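Local structure of NAD(P)H dehydrogenase (quinone) (Mycobacterium tuberculosis, 1XDI) at residues K80-T92 / W172-H184. The protein uses FAD to catalyse the reduction of quinones such as menadione by NADH or NADPH, and may contribute to virulence by increasing resistance to reactive oxygen intermediates. Numbering follows the deposited sequence.
Sequences KISLPQIHARVKT and WRQLYDLDALPDH. With FAD (flavin-adenine dinucleotide), chain C.
Val90 and His87 of helix 83-107 pack around Tyr176, which lies in the connection between strands 169-171 and 185-188 of the two-dinucleotide-domain fold of flavoprotein disulfide reductases. Val90 CG1, set anti to the backbone N (chi1 165°), sits over the centre of one Tyr176 ring face in a CH-pi contact, 3.8 Å from the centroid. Against His87, one turn earlier on the helix, the tyrosine ring presents its edge in an offset edge-to-face pair, the planes turned 82° apart. The middle of the same imidazole face carries Tyr176 CA. Bends at chi2 and chi4 bring the end of Lys91 back to the connection, where NZ donates to Tyr176 O (3.0 Å) from above the carbonyl plane and makes a long salt bridge to Asp177 OD1 (3.8 Å). Toward the helix start, Leu83 CG meets Leu181 CD2, while Pro84 CG rests near Asp179 OD1 at 3.7 Å. Pro50 of helix 48-64 and Phe197 of helix 192-203 also touch Tyr176, placing it where FAD- and NAD-domain elements meet. Upstream, Trp172 belongs to the FAD pocket; its NE1 donates a hydrogen bond to Asp47, which also salt-bridges Arg173, and lies 3.5 Å from FAD C8M.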
loop_
_atom_site.group_PDB
_atom_site.type_symbol
_atom_site.label_atom_id
_atom_site.label_comp_id
_atom_site.label_asym_id
_atom_site.label_seq_id
_atom_site.Cartn_x
_atom_site.Cartn_y
_atom_site.Cartn_z
ATOM N N LYS A 80 4.521 22.270 51.209
ATOM C CA LYS A 80 3.308 21.501 51.460
ATOM C C LYS A 80 2.710 20.779 50.227
ATOM O O LYS A 80 2.533 21.361 49.165
ATOM C CB LYS A 80 2.201 22.400 51.993
ATOM C CG LYS A 80 2.320 22.972 53.394
ATOM C CD LYS A 80 0.957 23.685 53.730
ATOM C CE LYS A 80 0.769 24.109 55.214
ATOM N NZ LYS A 80 -0.697 24.216 55.571
ATOM N N ILE A 81 2.359 19.511 50.404
ATOM C CA ILE A 81 1.726 18.683 49.379
ATOM C C ILE A 81 0.342 18.482 49.952
ATOM O O ILE A 81 0.212 18.002 51.055
ATOM C CB ILE A 81 2.391 17.327 49.286
ATOM C CG1 ILE A 81 3.588 17.403 48.354
ATOM C CG2 ILE A 81 1.415 16.303 48.805
ATOM C CD1 ILE A 81 4.491 16.148 48.410
ATOM N N SER A 82 -0.696 18.849 49.224
ATOM C CA SER A 82 -2.061 18.701 49.736
ATOM C C SER A 82 -2.875 17.553 49.183
ATOM O O SER A 82 -3.751 17.775 48.358
ATOM C CB SER A 82 -2.853 19.962 49.469
ATOM O OG SER A 82 -4.201 19.667 49.738
ATOM N N LEU A 83 -2.634 16.342 49.649
ATOM C CA LEU A 83 -3.355 15.178 49.123
ATOM C C LEU A 83 -4.866 15.370 48.878
ATOM O O LEU A 83 -5.368 14.980 47.837
ATOM C CB LEU A 83 -3.096 13.948 50.025
ATOM C CG LEU A 83 -2.728 12.582 49.428
ATOM C CD1 LEU A 83 -3.855 11.713 49.737
ATOM C CD2 LEU A 83 -2.469 12.586 47.916
ATOM N N PRO A 84 -5.591 16.003 49.807
ATOM C CA PRO A 84 -7.016 16.170 49.563
ATOM C C PRO A 84 -7.365 16.933 48.301
ATOM O O PRO A 84 -8.357 16.593 47.640
ATOM C CB PRO A 84 -7.506 16.872 50.812
ATOM C CG PRO A 84 -6.595 16.412 51.837
ATOM C CD PRO A 84 -5.258 16.514 51.136
ATOM N N GLN A 85 -6.612 17.971 47.955
ATOM C CA GLN A 85 -6.981 18.644 46.719
ATOM C C GLN A 85 -6.567 17.811 45.482
ATOM O O GLN A 85 -7.230 17.898 44.431
ATOM C CB GLN A 85 -6.494 20.106 46.646
ATOM C CG GLN A 85 -5.194 20.405 47.268
ATOM C CD GLN A 85 -4.939 21.922 47.380
ATOM O OE1 GLN A 85 -4.687 22.598 46.375
ATOM N NE2 GLN A 85 -5.005 22.454 48.611
ATOM N N ILE A 86 -5.523 16.984 45.597
ATOM C CA ILE A 86 -5.148 16.128 44.476
ATOM C C ILE A 86 -6.348 15.177 44.242
ATOM O O ILE A 86 -6.858 15.060 43.106
ATOM C CB ILE A 86 -3.894 15.272 44.788
ATOM C CG1 ILE A 86 -2.644 16.110 44.687
ATOM C CG2 ILE A 86 -3.785 14.090 43.826
ATOM C CD1 ILE A 86 -1.487 15.449 45.380
ATOM N N HIS A 87 -6.782 14.500 45.312
ATOM C CA HIS A 87 -7.917 13.567 45.269
ATOM C C HIS A 87 -9.167 14.300 44.700
ATOM O O HIS A 87 -9.883 13.802 43.849
ATOM C CB HIS A 87 -8.203 13.042 46.689
ATOM C CG HIS A 87 -7.187 12.066 47.208
ATOM N ND1 HIS A 87 -7.302 11.466 48.446
ATOM C CD2 HIS A 87 -6.106 11.492 46.619
ATOM C CE1 HIS A 87 -6.351 10.559 48.585
ATOM N NE2 HIS A 87 -5.610 10.551 47.492
ATOM N N ALA A 88 -9.418 15.514 45.170
ATOM C CA ALA A 88 -10.576 16.277 44.723
ATOM C C ALA A 88 -10.495 16.501 43.199
ATOM O O ALA A 88 -11.529 16.593 42.481
ATOM C CB ALA A 88 -10.624 17.577 45.461
ATOM N N ARG A 89 -9.260 16.590 42.706
ATOM C CA ARG A 89 -9.055 16.818 41.291
ATOM C C ARG A 89 -9.257 15.499 40.634
ATOM O O ARG A 89 -9.678 15.424 39.475
ATOM C CB ARG A 89 -7.671 17.294 40.990
ATOM C CG ARG A 89 -7.489 17.487 39.558
ATOM C CD ARG A 89 -6.004 17.460 39.189
ATOM N NE ARG A 89 -5.812 17.843 37.794
ATOM C CZ ARG A 89 -4.777 17.496 37.040
ATOM N NH1 ARG A 89 -3.788 16.738 37.526
ATOM N NH2 ARG A 89 -4.749 17.914 35.777
ATOM N N VAL A 90 -8.977 14.436 41.377
ATOM C CA VAL A 90 -9.160 13.130 40.796
ATOM C C VAL A 90 -10.628 12.847 40.602
ATOM O O VAL A 90 -11.009 12.394 39.533
ATOM C CB VAL A 90 -8.491 12.055 41.644
ATOM C CG1 VAL A 90 -8.971 10.631 41.264
ATOM C CG2 VAL A 90 -7.032 12.195 41.438
ATOM N N LYS A 91 -11.473 13.137 41.588
ATOM C CA LYS A 91 -12.869 12.813 41.375
ATOM C C LYS A 91 -13.422 13.793 40.377
ATOM O O LYS A 91 -14.008 13.411 39.375
ATOM C CB LYS A 91 -13.679 12.871 42.665
ATOM C CG LYS A 91 -12.988 12.266 43.796
ATOM C CD LYS A 91 -13.544 10.934 44.197
ATOM C CE LYS A 91 -12.637 10.263 45.309
ATOM N NZ LYS A 91 -12.382 11.113 46.586
ATOM N N THR A 92 -13.201 15.061 40.638
ATOM C CA THR A 92 -13.703 16.113 39.760
ATOM C C THR A 92 -13.487 15.928 38.226
ATOM O O THR A 92 -14.447 16.049 37.441
ATOM C CB THR A 92 -13.151 17.489 40.276
ATOM O OG1 THR A 92 -14.235 18.174 40.870
ATOM C CG2 THR A 92 -12.508 18.340 39.152
ATOM N N TRP A 172 -7.203 -0.416 44.634
ATOM C CA TRP A 172 -6.846 0.847 43.997
ATOM C C TRP A 172 -8.024 1.855 43.873
ATOM O O TRP A 172 -7.799 3.088 43.851
ATOM C CB TRP A 172 -6.231 0.570 42.626
ATOM C CG TRP A 172 -7.144 -0.103 41.735
ATOM C CD1 TRP A 172 -8.108 0.472 40.973
ATOM C CD2 TRP A 172 -7.212 -1.501 41.486
ATOM N NE1 TRP A 172 -8.775 -0.482 40.253
ATOM C CE2 TRP A 172 -8.244 -1.709 40.554
ATOM C CE3 TRP A 172 -6.510 -2.596 41.957
ATOM C CZ2 TRP A 172 -8.590 -2.981 40.084
ATOM C CZ3 TRP A 172 -6.862 -3.870 41.478
ATOM C CH2 TRP A 172 -7.889 -4.046 40.555
ATOM N N ARG A 173 -9.265 1.363 43.794
ATOM C CA ARG A 173 -10.404 2.267 43.695
ATOM C C ARG A 173 -10.529 3.153 44.928
ATOM O O ARG A 173 -10.929 4.326 44.829
ATOM C CB ARG A 173 -11.703 1.507 43.460
ATOM C CG ARG A 173 -11.801 0.963 42.055
ATOM C CD ARG A 173 -12.968 0.054 41.792
ATOM N NE ARG A 173 -12.852 -0.416 40.429
ATOM C CZ ARG A 173 -13.798 -1.090 39.814
ATOM N NH1 ARG A 173 -14.901 -1.370 40.478
ATOM N NH2 ARG A 173 -13.667 -1.419 38.536
ATOM N N GLN A 174 -10.141 2.615 46.082
ATOM C CA GLN A 174 -10.188 3.345 47.349
ATOM C C GLN A 174 -9.063 4.332 47.724
ATOM O O GLN A 174 -9.249 5.136 48.600
ATOM C CB GLN A 174 -10.353 2.334 48.453
ATOM C CG GLN A 174 -11.529 1.446 48.152
ATOM C CD GLN A 174 -11.652 0.322 49.139
ATOM O OE1 GLN A 174 -10.682 -0.364 49.433
ATOM N NE2 GLN A 174 -12.836 0.125 49.654
ATOM N N LEU A 175 -7.912 4.289 47.080
ATOM C CA LEU A 175 -6.832 5.207 47.414
ATOM C C LEU A 175 -7.159 6.730 47.585
ATOM O O LEU A 175 -6.541 7.418 48.400
ATOM C CB LEU A 175 -5.730 5.066 46.359
ATOM C CG LEU A 175 -5.076 3.705 46.332
ATOM C CD1 LEU A 175 -4.416 3.417 45.023
ATOM C CD2 LEU A 175 -4.063 3.669 47.464
ATOM N N TYR A 176 -8.107 7.258 46.821
ATOM C CA TYR A 176 -8.400 8.685 46.845
ATOM C C TYR A 176 -9.332 9.098 47.935
ATOM O O TYR A 176 -9.818 10.225 47.964
ATOM C CB TYR A 176 -8.952 9.103 45.499
ATOM C CG TYR A 176 -8.233 8.397 44.379
ATOM C CD1 TYR A 176 -6.875 8.596 44.136
ATOM C CD2 TYR A 176 -8.918 7.528 43.559
ATOM C CE1 TYR A 176 -6.248 7.944 43.092
ATOM C CE2 TYR A 176 -8.294 6.865 42.521
ATOM C CZ TYR A 176 -6.978 7.067 42.293
ATOM O OH TYR A 176 -6.397 6.328 41.290
ATOM N N ASP A 177 -9.582 8.174 48.839
ATOM C CA ASP A 177 -10.408 8.436 49.979
ATOM C C ASP A 177 -9.604 8.818 51.196
ATOM O O ASP A 177 -10.173 9.211 52.208
ATOM C CB ASP A 177 -11.187 7.215 50.290
ATOM C CG ASP A 177 -12.101 6.869 49.193
ATOM O OD1 ASP A 177 -12.460 7.813 48.454
ATOM O OD2 ASP A 177 -12.478 5.683 49.086
ATOM N N LEU A 178 -8.285 8.678 51.106
ATOM C CA LEU A 178 -7.382 9.016 52.192
ATOM C C LEU A 178 -7.188 10.525 52.233
ATOM O O LEU A 178 -7.172 11.171 51.174
ATOM C CB LEU A 178 -6.008 8.409 51.962
ATOM C CG LEU A 178 -5.839 6.950 51.603
ATOM C CD1 LEU A 178 -4.406 6.794 51.218
ATOM C CD2 LEU A 178 -6.173 6.001 52.764
ATOM N N ASP A 179 -7.003 11.084 53.435
ATOM C CA ASP A 179 -6.769 12.521 53.557
ATOM C C ASP A 179 -5.333 12.858 53.887
ATOM O O ASP A 179 -5.014 14.011 54.214
ATOM C CB ASP A 179 -7.682 13.141 54.601
ATOM C CG ASP A 179 -9.085 13.370 54.065
ATOM O OD1 ASP A 179 -9.234 14.127 53.042
ATOM O OD2 ASP A 179 -10.034 12.791 54.671
ATOM N N ALA A 180 -4.462 11.856 53.810
ATOM C CA ALA A 180 -3.048 12.067 54.091
ATOM C C ALA A 180 -2.165 11.007 53.473
ATOM O O ALA A 180 -2.563 9.855 53.359
ATOM C CB ALA A 180 -2.825 12.110 55.569
ATOM N N LEU A 181 -0.963 11.377 53.063
ATOM C CA LEU A 181 -0.062 10.382 52.495
ATOM C C LEU A 181 0.302 9.282 53.501
ATOM O O LEU A 181 0.556 9.531 54.654
ATOM C CB LEU A 181 1.227 11.033 52.007
ATOM C CG LEU A 181 1.099 12.007 50.852
ATOM C CD1 LEU A 181 2.493 12.377 50.419
ATOM C CD2 LEU A 181 0.345 11.393 49.681
ATOM N N PRO A 182 0.320 8.045 53.071
ATOM C CA PRO A 182 0.674 6.988 54.006
ATOM C C PRO A 182 2.084 7.153 54.537
ATOM O O PRO A 182 2.940 7.702 53.875
ATOM C CB PRO A 182 0.550 5.748 53.138
ATOM C CG PRO A 182 -0.655 6.097 52.277
ATOM C CD PRO A 182 -0.247 7.480 51.837
ATOM N N ASP A 183 2.334 6.666 55.740
ATOM C CA ASP A 183 3.678 6.714 56.321
ATOM C C ASP A 183 4.570 5.666 55.704
ATOM O O ASP A 183 5.707 5.948 55.385
ATOM C CB ASP A 183 3.608 6.502 57.809
ATOM C CG ASP A 183 3.364 7.793 58.530
ATOM O OD1 ASP A 183 2.392 8.506 58.190
ATOM O OD2 ASP A 183 4.162 8.116 59.441
ATOM N N HIS A 184 4.031 4.458 55.532
ATOM C CA HIS A 184 4.729 3.330 54.918
ATOM C C HIS A 184 3.722 2.530 54.114
ATOM O O HIS A 184 2.959 1.773 54.694
ATOM C CB HIS A 184 5.289 2.381 55.960
ATOM C CG HIS A 184 6.150 1.303 55.382
ATOM N ND1 HIS A 184 6.413 0.121 56.038
ATOM C CD2 HIS A 184 6.819 1.236 54.208
ATOM C CE1 HIS A 184 7.201 -0.632 55.291
ATOM N NE2 HIS A 184 7.462 0.025 54.178
HETATM P PA FAD C . -15.741 -1.052 32.214
HETATM O O1A FAD C . -15.192 -1.783 33.434
HETATM O O2A FAD C . -15.041 0.251 31.832
HETATM O O5B FAD C . -17.209 -0.799 32.540
HETATM C C5B FAD C . -18.324 -1.646 32.257
HETATM C C4B FAD C . -19.404 -0.867 32.977
HETATM O O4B FAD C . -20.671 -1.454 32.825
HETATM C C3B FAD C . -19.249 -0.638 34.575
HETATM O O3B FAD C . -18.653 0.612 34.926
HETATM C C2B FAD C . -20.587 -0.796 35.126
HETATM O O2B FAD C . -21.300 0.366 35.557
HETATM C C1B FAD C . -21.404 -1.454 34.044
HETATM N N9A FAD C . -21.986 -2.707 34.324
HETATM C C8A FAD C . -21.534 -3.866 34.923
HETATM N N7A FAD C . -22.440 -4.807 34.996
HETATM C C5A FAD C . -23.546 -4.254 34.421
HETATM C C6A FAD C . -24.855 -4.704 34.180
HETATM N N6A FAD C . -25.267 -5.907 34.525
HETATM N N1A FAD C . -25.736 -3.843 33.559
HETATM C C2A FAD C . -25.369 -2.606 33.187
HETATM N N3A FAD C . -24.099 -2.083 33.385
HETATM C C4A FAD C . -23.270 -3.052 34.039
HETATM N N1 FAD C . -6.625 0.531 30.124
HETATM C C2 FAD C . -5.964 1.319 29.223
HETATM O O2 FAD C . -6.170 1.220 27.998
HETATM N N3 FAD C . -5.053 2.239 29.689
HETATM C C4 FAD C . -4.736 2.463 31.000
HETATM O O4 FAD C . -3.904 3.323 31.285
HETATM C C4X FAD C . -5.380 1.691 31.873
HETATM N N5 FAD C . -5.071 1.913 33.245
HETATM C C5X FAD C . -5.759 1.095 34.178
HETATM C C6 FAD C . -5.534 1.259 35.562
HETATM C C7 FAD C . -6.189 0.468 36.543
HETATM C C7M FAD C . -5.908 0.702 38.048
HETATM C C8 FAD C . -7.094 -0.536 36.091
HETATM C C8M FAD C . -7.835 -1.454 37.048
HETATM C C9 FAD C . -7.349 -0.711 34.761
HETATM C C9A FAD C . -6.739 0.073 33.789
HETATM N N10 FAD C . -6.981 -0.055 32.338
HETATM C C10 FAD C . -6.332 0.729 31.427
HETATM C "C1'" FAD C . -7.951 -1.009 31.953
HETATM C "C2'" FAD C . -9.226 -0.443 31.401
HETATM O "O2'" FAD C . -9.791 0.492 32.386
HETATM C "C3'" FAD C . -10.245 -1.503 31.092
HETATM O "O3'" FAD C . -9.761 -2.278 30.026
HETATM C "C4'" FAD C . -11.583 -0.990 30.598
HETATM O "O4'" FAD C . -12.065 -0.226 31.766
HETATM C "C5'" FAD C . -12.645 -1.952 30.378
HETATM O "O5'" FAD C . -13.763 -1.279 29.818
HETATM P P FAD C . -15.160 -1.940 29.598
HETATM O O1P FAD C . -15.917 -0.955 28.917
HETATM O O2P FAD C . -15.109 -3.292 29.001
HETATM O O3P FAD C . -15.612 -2.106 31.063
#